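Local structure of succinyl-CoA ligase (ADP-forming) subunit alpha (Methanosaeta concilii, 6HXI) at residues G487-K493 with N535-N539; R501-I506 with L538-I544; M227-E233 with P254-T260. The protein binds coenzyme A and combines, in one chain, a CoA-ligase region of the succinyl-CoA synthetase superfamily with a mainly helical region of the citrate synthase family. Residues are numbered along the deposited sequence.

Contact 1 of 3, residues G487-K493 with N535-N539. With COA (coenzyme A), chain G.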
loop_
_atom_site.group_PDB
_atom_site.type_symbol
_atom_site.label_atom_id
_atom_site.label_comp_id
_atom_site.label_asym_id
_atom_site.label_seq_id
_atom_site.Cartn_x
_atom_site.Cartn_y
_atom_site.Cartn_z
ATOM N N GLY B 487 3.856 -7.151 -25.827
ATOM C CA GLY B 487 4.542 -6.044 -26.475
ATOM C C GLY B 487 4.111 -5.811 -27.908
ATOM O O GLY B 487 4.592 -4.888 -28.564
ATOM N N ILE B 488 3.154 -6.629 -28.385
ATOM C CA ILE B 488 2.598 -6.547 -29.735
ATOM C C ILE B 488 1.134 -6.187 -29.645
ATOM O O ILE B 488 0.405 -6.849 -28.906
ATOM C CB ILE B 488 2.830 -7.874 -30.562
ATOM C CG1 ILE B 488 4.303 -8.048 -30.993
ATOM C CG2 ILE B 488 1.870 -7.991 -31.813
ATOM C CD1 ILE B 488 4.862 -7.063 -32.171
ATOM N N GLY B 489 0.717 -5.182 -30.429
ATOM C CA GLY B 489 -0.679 -4.770 -30.543
ATOM C C GLY B 489 -1.043 -3.438 -29.926
ATOM O O GLY B 489 -0.544 -3.072 -28.858
ATOM N N HIS B 490 -1.956 -2.732 -30.586
ATOM C CA HIS B 490 -2.477 -1.432 -30.175
ATOM C C HIS B 490 -3.941 -1.309 -30.636
ATOM O O HIS B 490 -4.303 -1.845 -31.688
ATOM C CB HIS B 490 -1.648 -0.316 -30.832
ATOM C CG HIS B 490 -1.767 1.011 -30.152
ATOM N ND1 HIS B 490 -2.885 1.825 -30.335
ATOM C CD2 HIS B 490 -0.903 1.631 -29.318
ATOM C CE1 HIS B 490 -2.662 2.898 -29.593
ATOM N NE2 HIS B 490 -1.474 2.834 -28.979
ATOM N N LYS B 491 -4.764 -0.585 -29.872
ATOM C CA LYS B 491 -6.183 -0.365 -30.204
ATOM C C LYS B 491 -6.405 0.588 -31.410
ATOM O O LYS B 491 -7.273 0.292 -32.243
ATOM C CB LYS B 491 -6.966 0.127 -28.989
ATOM C CG LYS B 491 -6.962 -0.822 -27.802
ATOM C CD LYS B 491 -7.250 -0.049 -26.516
ATOM C CE LYS B 491 -6.831 -0.756 -25.247
ATOM N NZ LYS B 491 -5.358 -0.765 -25.096
ATOM N N ILE B 492 -5.632 1.706 -31.520
ATOM C CA ILE B 492 -5.823 2.676 -32.629
ATOM C C ILE B 492 -4.630 2.802 -33.579
ATOM O O ILE B 492 -4.820 2.893 -34.798
ATOM C CB ILE B 492 -6.280 4.094 -32.155
ATOM C CG1 ILE B 492 -5.468 4.626 -30.936
ATOM C CG2 ILE B 492 -7.792 4.112 -31.876
ATOM C CD1 ILE B 492 -4.905 6.035 -31.133
ATOM N N LYS B 493 -3.408 2.823 -33.021
ATOM C CA LYS B 493 -2.180 2.971 -33.794
ATOM C C LYS B 493 -1.885 1.742 -34.657
ATOM O O LYS B 493 -2.265 0.618 -34.312
ATOM C CB LYS B 493 -0.999 3.370 -32.888
ATOM C CG LYS B 493 -1.208 4.716 -32.198
ATOM C CD LYS B 493 -1.404 5.855 -33.186
ATOM C CE LYS B 493 -1.548 7.184 -32.521
ATOM N NZ LYS B 493 -2.029 8.189 -33.497
ATOM N N ASN B 535 -2.664 -3.068 -36.908
ATOM C CA ASN B 535 -2.576 -2.595 -35.522
ATOM C C ASN B 535 -1.732 -3.536 -34.658
ATOM O O ASN B 535 -1.684 -3.353 -33.430
ATOM C CB ASN B 535 -3.980 -2.483 -34.902
ATOM C CG ASN B 535 -4.636 -3.811 -34.608
ATOM O OD1 ASN B 535 -5.014 -4.549 -35.514
ATOM N ND2 ASN B 535 -4.747 -4.173 -33.341
ATOM N N LEU B 536 -1.103 -4.573 -35.268
ATOM C CA LEU B 536 -0.272 -5.505 -34.479
ATOM C C LEU B 536 1.169 -5.003 -34.481
ATOM O O LEU B 536 2.106 -5.704 -34.895
ATOM C CB LEU B 536 -0.409 -6.969 -34.958
ATOM C CG LEU B 536 -1.776 -7.633 -34.750
ATOM C CD1 LEU B 536 -1.744 -9.073 -35.176
ATOM C CD2 LEU B 536 -2.264 -7.483 -33.338
ATOM N N ILE B 537 1.318 -3.746 -34.062
ATOM C CA ILE B 537 2.602 -3.053 -34.056
ATOM C C ILE B 537 3.289 -3.348 -32.756
ATOM O O ILE B 537 2.666 -3.831 -31.812
ATOM C CB ILE B 537 2.473 -1.504 -34.344
ATOM C CG1 ILE B 537 1.503 -0.793 -33.359
ATOM C CG2 ILE B 537 2.047 -1.241 -35.790
ATOM C CD1 ILE B 537 1.898 0.670 -32.959
ATOM N N LEU B 538 4.573 -3.047 -32.702
ATOM C CA LEU B 538 5.361 -3.171 -31.493
ATOM C C LEU B 538 4.901 -1.978 -30.646
ATOM O O LEU B 538 5.007 -0.833 -31.089
ATOM C CB LEU B 538 6.839 -3.063 -31.878
ATOM C CG LEU B 538 7.877 -3.561 -30.901
ATOM C CD1 LEU B 538 7.643 -5.048 -30.492
ATOM C CD2 LEU B 538 9.269 -3.342 -31.480
ATOM N N ASN B 539 4.231 -2.261 -29.524
ATOM C CA ASN B 539 3.711 -1.229 -28.645
ATOM C C ASN B 539 4.827 -0.686 -27.685
ATOM O O ASN B 539 5.970 -1.154 -27.745
ATOM C CB ASN B 539 2.450 -1.732 -27.907
ATOM C CG ASN B 539 2.670 -2.826 -26.887
ATOM O OD1 ASN B 539 3.640 -2.843 -26.144
ATOM N ND2 ASN B 539 1.725 -3.733 -26.777
HETATM N N1A COA G . 0.277 -11.052 -30.925
HETATM C C2A COA G . 0.331 -11.905 -31.954
HETATM N N3A COA G . -0.619 -12.195 -32.854
HETATM C C4A COA G . -1.759 -11.542 -32.580
HETATM C C5A COA G . -1.968 -10.640 -31.551
HETATM C C6A COA G . -0.871 -10.367 -30.710
HETATM N N6A COA G . -0.896 -9.452 -29.742
HETATM N N7A COA G . -3.295 -10.238 -31.514
HETATM C C8A COA G . -3.846 -10.885 -32.509
HETATM N N9A COA G . -2.979 -11.698 -33.196
HETATM C C1B COA G . -3.283 -12.577 -34.324
HETATM C C2B COA G . -4.382 -13.603 -34.082
HETATM O O2B COA G . -3.878 -14.748 -33.391
HETATM C C3B COA G . -4.783 -13.924 -35.526
HETATM O O3B COA G . -3.861 -14.844 -36.151
HETATM P P3B COA G . -4.259 -15.820 -37.347
HETATM O O7A COA G . -4.870 -14.975 -38.414
HETATM O O8A COA G . -2.996 -16.487 -37.760
HETATM O O9A COA G . -5.211 -16.865 -36.737
HETATM C C4B COA G . -4.551 -12.608 -36.278
HETATM O O4B COA G . -3.723 -11.797 -35.418
HETATM C C5B COA G . -5.799 -11.854 -36.662
HETATM O O5B COA G . -6.682 -11.858 -35.523
HETATM P P1A COA G . -8.289 -12.105 -35.689
HETATM O O1A COA G . -9.088 -11.706 -34.503
HETATM O O2A COA G . -8.604 -13.508 -36.184
HETATM O O3A COA G . -8.474 -11.068 -36.888
HETATM P P2A COA G . -9.617 -10.321 -37.705
HETATM O O4A COA G . -9.944 -9.040 -37.048
HETATM O O5A COA G . -9.029 -10.084 -39.077
HETATM O O6A COA G . -10.900 -11.309 -37.761
HETATM C CBP COA G . -12.385 -12.024 -39.559
HETATM C CCP COA G . -11.076 -12.284 -38.805
HETATM C CDP COA G . -12.539 -13.107 -40.636
HETATM C CEP COA G . -13.599 -12.075 -38.610
HETATM C CAP COA G . -12.309 -10.618 -40.216
HETATM O OAP COA G . -11.070 -10.426 -40.875
HETATM C C9P COA G . -13.444 -10.241 -41.158
HETATM O O9P COA G . -14.514 -9.833 -40.700
HETATM N N8P COA G . -13.205 -10.365 -42.474
HETATM C C7P COA G . -14.224 -10.135 -43.489
HETATM C C6P COA G . -14.555 -11.396 -44.240
HETATM C C5P COA G . -15.535 -11.152 -45.364
HETATM O O5P COA G . -15.576 -10.067 -45.941
HETATM N N4P COA G . -16.351 -12.162 -45.665
HETATM C C3P COA G . -17.421 -12.051 -46.647
HETATM C C2P COA G . -18.666 -11.397 -46.085
HETATM S S1P COA G . -19.921 -11.546 -47.388
HETATM O O HOH W 1 1.341 -6.205 -25.127
#
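Asn539 has the largest area covered by the other segment, and its CA-to-CB bond points toward residues 487-493. Its backbone N donates to Gly487 O at 2.8 Å. Its side-chain ND2 donates to Gly489 O at 3.1 Å. The same ND2 also donates to a water at 3.0 Å, and that water accepts from Gly487 N at 2.8 Å. Asn539 is the N-cap residue of the following helix, and its OD1 accepts from Gly542 N. One side chain therefore ties the 487-493 loop to a helix start.

Ile488 sits opposite Leu538 in a single beta bridge between oppositely running backbones. Gly489 N donates to Ile537 O at 2.7 Å and, with the Asn539 N bond, flanks this pair. The Ile488 side chain turns back at its end. Its CD1 reaches Leu538 CD1 at 3.8 Å, and its CG2 lies 4.0 Å from Leu536 CB. The backbone angles of Gly487 and Gly489 would jam a CB against the preceding carbonyl, so both positions call for glycine. This glycine-rich loop belongs to the citrate synthase-like region and borders coenzyme A. Ile488 O lies 3.0 Å from N6A of the adenine, consistent with adenine recognition by loop backbone, as in citrate synthases. Leu536, at the centre of an inverse gamma turn, puts CD1 3.4 Å from the ribose O4B.

Ile537 also turns back at its end. Its CG1 is 4.1 Å from His490 CB, and its CD1 is 4.0 Å from Lys493 CB. Beyond it, His490 N donates to Asn535 O and Asn535 ND2 donates to His490 O, both at 2.9 Å.

Contact 2 of 3, residues R501-I506 with L538-I544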
loop_
_atom_site.group_PDB
_atom_site.type_symbol
_atom_site.label_atom_id
_atom_site.label_comp_id
_atom_site.label_asym_id
_atom_site.label_seq_id
_atom_site.Cartn_x
_atom_site.Cartn_y
_atom_site.Cartn_z
ATOM N N ARG B 501 5.273 7.440 -28.838
ATOM C CA ARG B 501 6.049 6.950 -27.693
ATOM C C ARG B 501 7.059 5.893 -28.138
ATOM O O ARG B 501 8.208 5.930 -27.692
ATOM C CB ARG B 501 5.138 6.368 -26.603
ATOM C CG ARG B 501 4.069 7.311 -26.051
ATOM C CD ARG B 501 3.441 6.799 -24.749
ATOM N NE ARG B 501 2.397 5.784 -24.944
ATOM C CZ ARG B 501 1.977 4.951 -23.988
ATOM N NH1 ARG B 501 2.511 5.000 -22.769
ATOM N NH2 ARG B 501 1.047 4.043 -24.250
ATOM N N VAL B 502 6.635 4.986 -29.048
ATOM C CA VAL B 502 7.406 3.881 -29.633
ATOM C C VAL B 502 8.445 4.426 -30.533
ATOM O O VAL B 502 9.592 3.993 -30.475
ATOM C CB VAL B 502 6.489 2.872 -30.402
ATOM C CG1 VAL B 502 7.289 1.883 -31.248
ATOM C CG2 VAL B 502 5.539 2.139 -29.472
ATOM N N GLN B 503 8.053 5.333 -31.417
ATOM C CA GLN B 503 8.965 5.861 -32.416
ATOM C C GLN B 503 10.078 6.671 -31.795
ATOM O O GLN B 503 11.218 6.535 -32.221
ATOM C CB GLN B 503 8.222 6.625 -33.524
ATOM C CG GLN B 503 8.959 6.678 -34.881
ATOM C CD GLN B 503 9.582 5.371 -35.350
ATOM O OE1 GLN B 503 8.893 4.408 -35.749
ATOM N NE2 GLN B 503 10.915 5.329 -35.326
ATOM N N LEU B 504 9.761 7.437 -30.741
ATOM C CA LEU B 504 10.750 8.205 -29.980
ATOM C C LEU B 504 11.815 7.263 -29.366
ATOM O O LEU B 504 12.998 7.539 -29.485
ATOM C CB LEU B 504 10.054 9.041 -28.888
ATOM C CG LEU B 504 9.356 10.313 -29.410
ATOM C CD1 LEU B 504 8.022 10.589 -28.658
ATOM C CD2 LEU B 504 10.299 11.516 -29.370
ATOM N N LEU B 505 11.378 6.117 -28.804
ATOM C CA LEU B 505 12.234 5.089 -28.183
ATOM C C LEU B 505 13.081 4.353 -29.187
ATOM O O LEU B 505 14.291 4.236 -29.006
ATOM C CB LEU B 505 11.405 4.108 -27.347
ATOM C CG LEU B 505 10.814 4.610 -26.055
ATOM C CD1 LEU B 505 9.739 3.689 -25.565
ATOM C CD2 LEU B 505 11.879 4.800 -24.971
ATOM N N ILE B 506 12.473 3.898 -30.267
ATOM C CA ILE B 506 13.185 3.219 -31.339
ATOM C C ILE B 506 14.163 4.146 -32.071
ATOM O O ILE B 506 15.274 3.694 -32.415
ATOM C CB ILE B 506 12.182 2.570 -32.319
ATOM C CG1 ILE B 506 11.528 1.320 -31.697
ATOM C CG2 ILE B 506 12.849 2.291 -33.676
ATOM C CD1 ILE B 506 10.624 0.485 -32.728
ATOM N N LEU B 538 4.573 -3.047 -32.702
ATOM C CA LEU B 538 5.361 -3.171 -31.493
ATOM C C LEU B 538 4.901 -1.978 -30.646
ATOM O O LEU B 538 5.007 -0.833 -31.089
ATOM C CB LEU B 538 6.839 -3.063 -31.878
ATOM C CG LEU B 538 7.877 -3.561 -30.901
ATOM C CD1 LEU B 538 7.643 -5.048 -30.492
ATOM C CD2 LEU B 538 9.269 -3.342 -31.480
ATOM N N ASN B 539 4.231 -2.261 -29.524
ATOM C CA ASN B 539 3.711 -1.229 -28.645
ATOM C C ASN B 539 4.827 -0.686 -27.685
ATOM O O ASN B 539 5.970 -1.154 -27.745
ATOM C CB ASN B 539 2.450 -1.732 -27.907
ATOM C CG ASN B 539 2.670 -2.826 -26.887
ATOM O OD1 ASN B 539 3.640 -2.843 -26.144
ATOM N ND2 ASN B 539 1.725 -3.733 -26.777
ATOM N N VAL B 540 4.487 0.310 -26.835
ATOM C CA VAL B 540 5.411 0.984 -25.901
ATOM C C VAL B 540 6.033 -0.001 -24.921
ATOM O O VAL B 540 7.246 0.064 -24.715
ATOM C CB VAL B 540 4.789 2.229 -25.175
ATOM C CG1 VAL B 540 5.850 3.035 -24.444
ATOM C CG2 VAL B 540 4.110 3.137 -26.180
ATOM N N ASP B 541 5.211 -0.892 -24.316
ATOM C CA ASP B 541 5.674 -1.886 -23.363
ATOM C C ASP B 541 6.666 -2.865 -23.974
ATOM O O ASP B 541 7.675 -3.159 -23.345
ATOM C CB ASP B 541 4.502 -2.611 -22.675
ATOM C CG ASP B 541 3.753 -1.722 -21.691
ATOM O OD1 ASP B 541 3.809 -0.481 -21.848
ATOM O OD2 ASP B 541 3.101 -2.265 -20.774
ATOM N N GLY B 542 6.403 -3.297 -25.201
ATOM C CA GLY B 542 7.295 -4.179 -25.944
ATOM C C GLY B 542 8.618 -3.525 -26.217
ATOM O O GLY B 542 9.675 -4.111 -25.965
ATOM N N CYS B 543 8.546 -2.285 -26.691
ATOM C CA CYS B 543 9.670 -1.440 -27.020
ATOM C C CYS B 543 10.631 -1.260 -25.823
ATOM O O CYS B 543 11.833 -1.385 -26.002
ATOM C CB CYS B 543 9.166 -0.099 -27.535
ATOM S SG CYS B 543 10.392 0.822 -28.479
ATOM N N ILE B 544 10.097 -1.016 -24.610
ATOM C CA ILE B 544 10.895 -0.808 -23.397
ATOM C C ILE B 544 11.611 -2.098 -22.987
ATOM O O ILE B 544 12.817 -2.049 -22.781
ATOM C CB ILE B 544 10.069 -0.164 -22.246
ATOM C CG1 ILE B 544 9.629 1.275 -22.622
ATOM C CG2 ILE B 544 10.803 -0.190 -20.883
ATOM C CD1 ILE B 544 8.391 1.708 -21.848
#
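This is apolar packing between two nearly parallel helices in the citrate synthase-like region. Helix 500-512 meets the start of helix 540-555. The axes of the two short segments approach to 9.2 Å, with 15° between their directions. The contact is mostly between side chains, with Val502 also against the backbone of 538-540.

Val540 and Val502 lie at the close end, where their CA atoms are 5.1 Å apart. Val502 CG2 is 3.7 Å from Val540 CG2. The same Val502 CG2 also presses on the turn before the helix, 3.4 Å from Leu538 O. At this same end, Val540 CG2 lies over one face of the Arg501 guanidinium, 3.4 Å from Arg501 NE. One turn further on, Cys543 points toward the partner helix. Its SG is 3.6 Å from Leu505 CB and 3.4 Å from Ile506 CG1. Leu505 CD1 reaches Ile544 CG1 at 3.8 Å. Asn539 starts the second helix as its N-cap, with Gly542 N donating to Asn539 OD1 at 3.0 Å.

Arg501 also touches Leu374 of the second subunit. Neighbouring helices extend the packing. Helix 399-412 covers Leu505, Val540 and Ile544 through Phe404, Ile411 and Val412. Helix 517-530 packs on Ile506 and Leu538.

Contact 3 of 3, residues M227-E233 with P254-T260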
loop_
_atom_site.group_PDB
_atom_site.type_symbol
_atom_site.label_atom_id
_atom_site.label_comp_id
_atom_site.label_asym_id
_atom_site.label_seq_id
_atom_site.Cartn_x
_atom_site.Cartn_y
_atom_site.Cartn_z
ATOM N N MET B 227 34.145 14.855 60.430
ATOM C CA MET B 227 35.259 15.492 59.739
ATOM C C MET B 227 34.768 16.360 58.581
ATOM O O MET B 227 33.906 15.916 57.814
ATOM C CB MET B 227 36.108 14.350 59.181
ATOM C CG MET B 227 37.556 14.589 59.191
ATOM S SD MET B 227 38.323 13.125 58.470
ATOM C CE MET B 227 39.393 13.898 57.351
ATOM N N ILE B 228 35.321 17.586 58.433
ATOM C CA ILE B 228 34.965 18.477 57.311
ATOM C C ILE B 228 36.200 18.698 56.414
ATOM O O ILE B 228 37.314 18.807 56.907
ATOM C CB ILE B 228 34.246 19.802 57.721
ATOM C CG1 ILE B 228 33.130 19.549 58.783
ATOM C CG2 ILE B 228 33.670 20.528 56.479
ATOM C CD1 ILE B 228 32.594 20.796 59.530
ATOM N N ALA B 229 36.015 18.662 55.101
ATOM C CA ALA B 229 37.111 18.857 54.154
ATOM C C ALA B 229 36.653 19.789 53.054
ATOM O O ALA B 229 35.554 19.611 52.535
ATOM C CB ALA B 229 37.538 17.519 53.565
ATOM N N CYS B 230 37.461 20.801 52.702
ATOM C CA CYS B 230 37.066 21.656 51.586
ATOM C C CYS B 230 38.220 22.047 50.686
ATOM O O CYS B 230 39.374 22.036 51.087
ATOM C CB CYS B 230 36.256 22.868 52.026
ATOM S SG CYS B 230 37.196 24.097 52.926
ATOM N N LEU B 231 37.886 22.320 49.439
ATOM C CA LEU B 231 38.829 22.694 48.403
ATOM C C LEU B 231 38.285 23.929 47.691
ATOM O O LEU B 231 37.275 23.845 47.009
ATOM C CB LEU B 231 38.989 21.514 47.426
ATOM C CG LEU B 231 40.089 21.592 46.374
ATOM C CD1 LEU B 231 41.470 21.517 47.005
ATOM C CD2 LEU B 231 39.908 20.477 45.324
ATOM N N GLY B 232 38.925 25.064 47.917
ATOM C CA GLY B 232 38.552 26.327 47.300
ATOM C C GLY B 232 39.509 26.715 46.193
ATOM O O GLY B 232 40.330 25.896 45.765
ATOM N N GLU B 233 39.386 27.962 45.704
ATOM C CA GLU B 233 40.256 28.526 44.658
ATOM C C GLU B 233 40.326 30.050 44.768
ATOM O O GLU B 233 39.475 30.667 45.416
ATOM C CB GLU B 233 39.854 28.063 43.226
ATOM C CG GLU B 233 38.538 28.619 42.732
ATOM C CD GLU B 233 38.113 28.301 41.310
ATOM O OE1 GLU B 233 38.841 27.566 40.595
ATOM O OE2 GLU B 233 37.043 28.820 40.906
ATOM N N PRO B 254 36.957 19.074 63.139
ATOM C CA PRO B 254 38.209 19.391 62.424
ATOM C C PRO B 254 37.969 19.591 60.926
ATOM O O PRO B 254 37.264 18.804 60.303
ATOM C CB PRO B 254 39.133 18.219 62.766
ATOM C CG PRO B 254 38.230 17.111 63.130
ATOM C CD PRO B 254 36.982 17.703 63.698
ATOM N N LEU B 255 38.488 20.706 60.380
ATOM C CA LEU B 255 38.334 21.121 58.987
ATOM C C LEU B 255 39.648 21.112 58.194
ATOM O O LEU B 255 40.567 21.864 58.527
ATOM C CB LEU B 255 37.695 22.527 58.933
ATOM C CG LEU B 255 37.278 23.024 57.538
ATOM C CD1 LEU B 255 35.812 23.319 57.486
ATOM C CD2 LEU B 255 38.080 24.243 57.125
ATOM N N VAL B 256 39.718 20.293 57.124
ATOM C CA VAL B 256 40.867 20.235 56.205
ATOM C C VAL B 256 40.556 21.262 55.128
ATOM O O VAL B 256 39.435 21.294 54.622
ATOM C CB VAL B 256 41.127 18.823 55.604
ATOM C CG1 VAL B 256 42.311 18.841 54.644
ATOM C CG2 VAL B 256 41.350 17.780 56.703
ATOM N N ALA B 257 41.514 22.129 54.799
ATOM C CA ALA B 257 41.259 23.161 53.799
ATOM C C ALA B 257 42.425 23.427 52.864
ATOM O O ALA B 257 43.564 23.519 53.302
ATOM C CB ALA B 257 40.851 24.448 54.488
ATOM N N TRP B 258 42.126 23.580 51.566
ATOM C CA TRP B 258 43.120 23.938 50.562
ATOM C C TRP B 258 42.513 24.845 49.503
ATOM O O TRP B 258 41.417 24.573 49.017
ATOM C CB TRP B 258 43.834 22.721 49.940
ATOM C CG TRP B 258 44.878 23.127 48.931
ATOM C CD1 TRP B 258 44.783 23.042 47.570
ATOM C CD2 TRP B 258 46.106 23.818 49.204
ATOM N NE1 TRP B 258 45.896 23.593 46.981
ATOM C CE2 TRP B 258 46.725 24.079 47.960
ATOM C CE3 TRP B 258 46.752 24.230 50.381
ATOM C CZ2 TRP B 258 47.965 24.721 47.862
ATOM C CZ3 TRP B 258 47.974 24.875 50.283
ATOM C CH2 TRP B 258 48.575 25.105 49.038
ATOM N N VAL B 259 43.226 25.932 49.165
ATOM C CA VAL B 259 42.810 26.899 48.154
ATOM C C VAL B 259 43.799 26.814 46.974
ATOM O O VAL B 259 45.002 27.023 47.143
ATOM C CB VAL B 259 42.660 28.340 48.726
ATOM C CG1 VAL B 259 42.239 29.319 47.637
ATOM C CG2 VAL B 259 41.663 28.374 49.886
ATOM N N THR B 260 43.280 26.460 45.791
ATOM C CA THR B 260 44.070 26.317 44.556
ATOM C C THR B 260 44.274 27.697 43.883
ATOM O O THR B 260 43.497 28.624 44.116
ATOM C CB THR B 260 43.394 25.303 43.620
ATOM O OG1 THR B 260 42.214 25.896 43.111
ATOM C CG2 THR B 260 43.025 24.007 44.321
#
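Apolar side chains line both faces of this parallel strand pair. On one face Ile228 CG2 meets Leu255 CD1 at 3.7 Å. Beside them Cys230 SG lies 4.0 Å from Ala257 CB and 4.3 Å from Leu255 CD2. On the other face Ala229 CB is 4.3 Å from Val256 CB. Further along that face, Leu231 CD1 touches the edge of the Trp258 ring, 3.7 Å from Trp258 CD1. Met227 adds a looser contact, with its CE 4.4 Å from Val256 CG2.

Between the faces the backbones pair residue for residue, from Ile228 with Leu255 to Glu233 with Thr260. Ile228 N donates to Pro254 O at 3.0 Å, and Val256 N to Ile228 O at 2.8 Å. Cys230 N then donates to Val256 O at 2.8 Å, and Trp258 N to Cys230 O at 3.2 Å. Each strand donates in turn, which is the regular parallel pattern.

The polar edge is at the C-terminal end. Gly232 N donates to Trp258 O at 2.8 Å. Gly232 O accepts from Thr260 N at 3.0 Å and from Thr260 OG1 at 3.3 Å. The end of Glu233 leads away, and its OE1 makes a weak hydrogen bond to His275.

The two strands and helix 239-247 form a beta-alpha-beta unit of the CoA-ligase region. Strand 227-233 is hydrogen-bonded on its other side to strand 172-176, while strand 255-260 is outermost in the sheet within this chain. Phe294 of helix 287-297 covers Leu255 and Ala257. Helix 308-322 packs on Met227, Ala229 and Pro254.

From the N terminus, contact 3 comes first. It closes a short loop of 20 residues around helix 239-247 and joins neighbouring strands of the CoA-ligase region. It is complete before the other two begin. Contact 1 opens at 487-493 and contact 2 later, at 501-506. Both close on the same stretch, where they share Leu538 and Asn539, so they neither simply nest nor cross. Contact 1 joins two loops beside coenzyme A, and contact 2 joins the helices that follow those loops. Their centres are 10 Å apart. Contact 3 lies on the opposite side of the chain's centre, its own centre about 96 Å from that of contact 1.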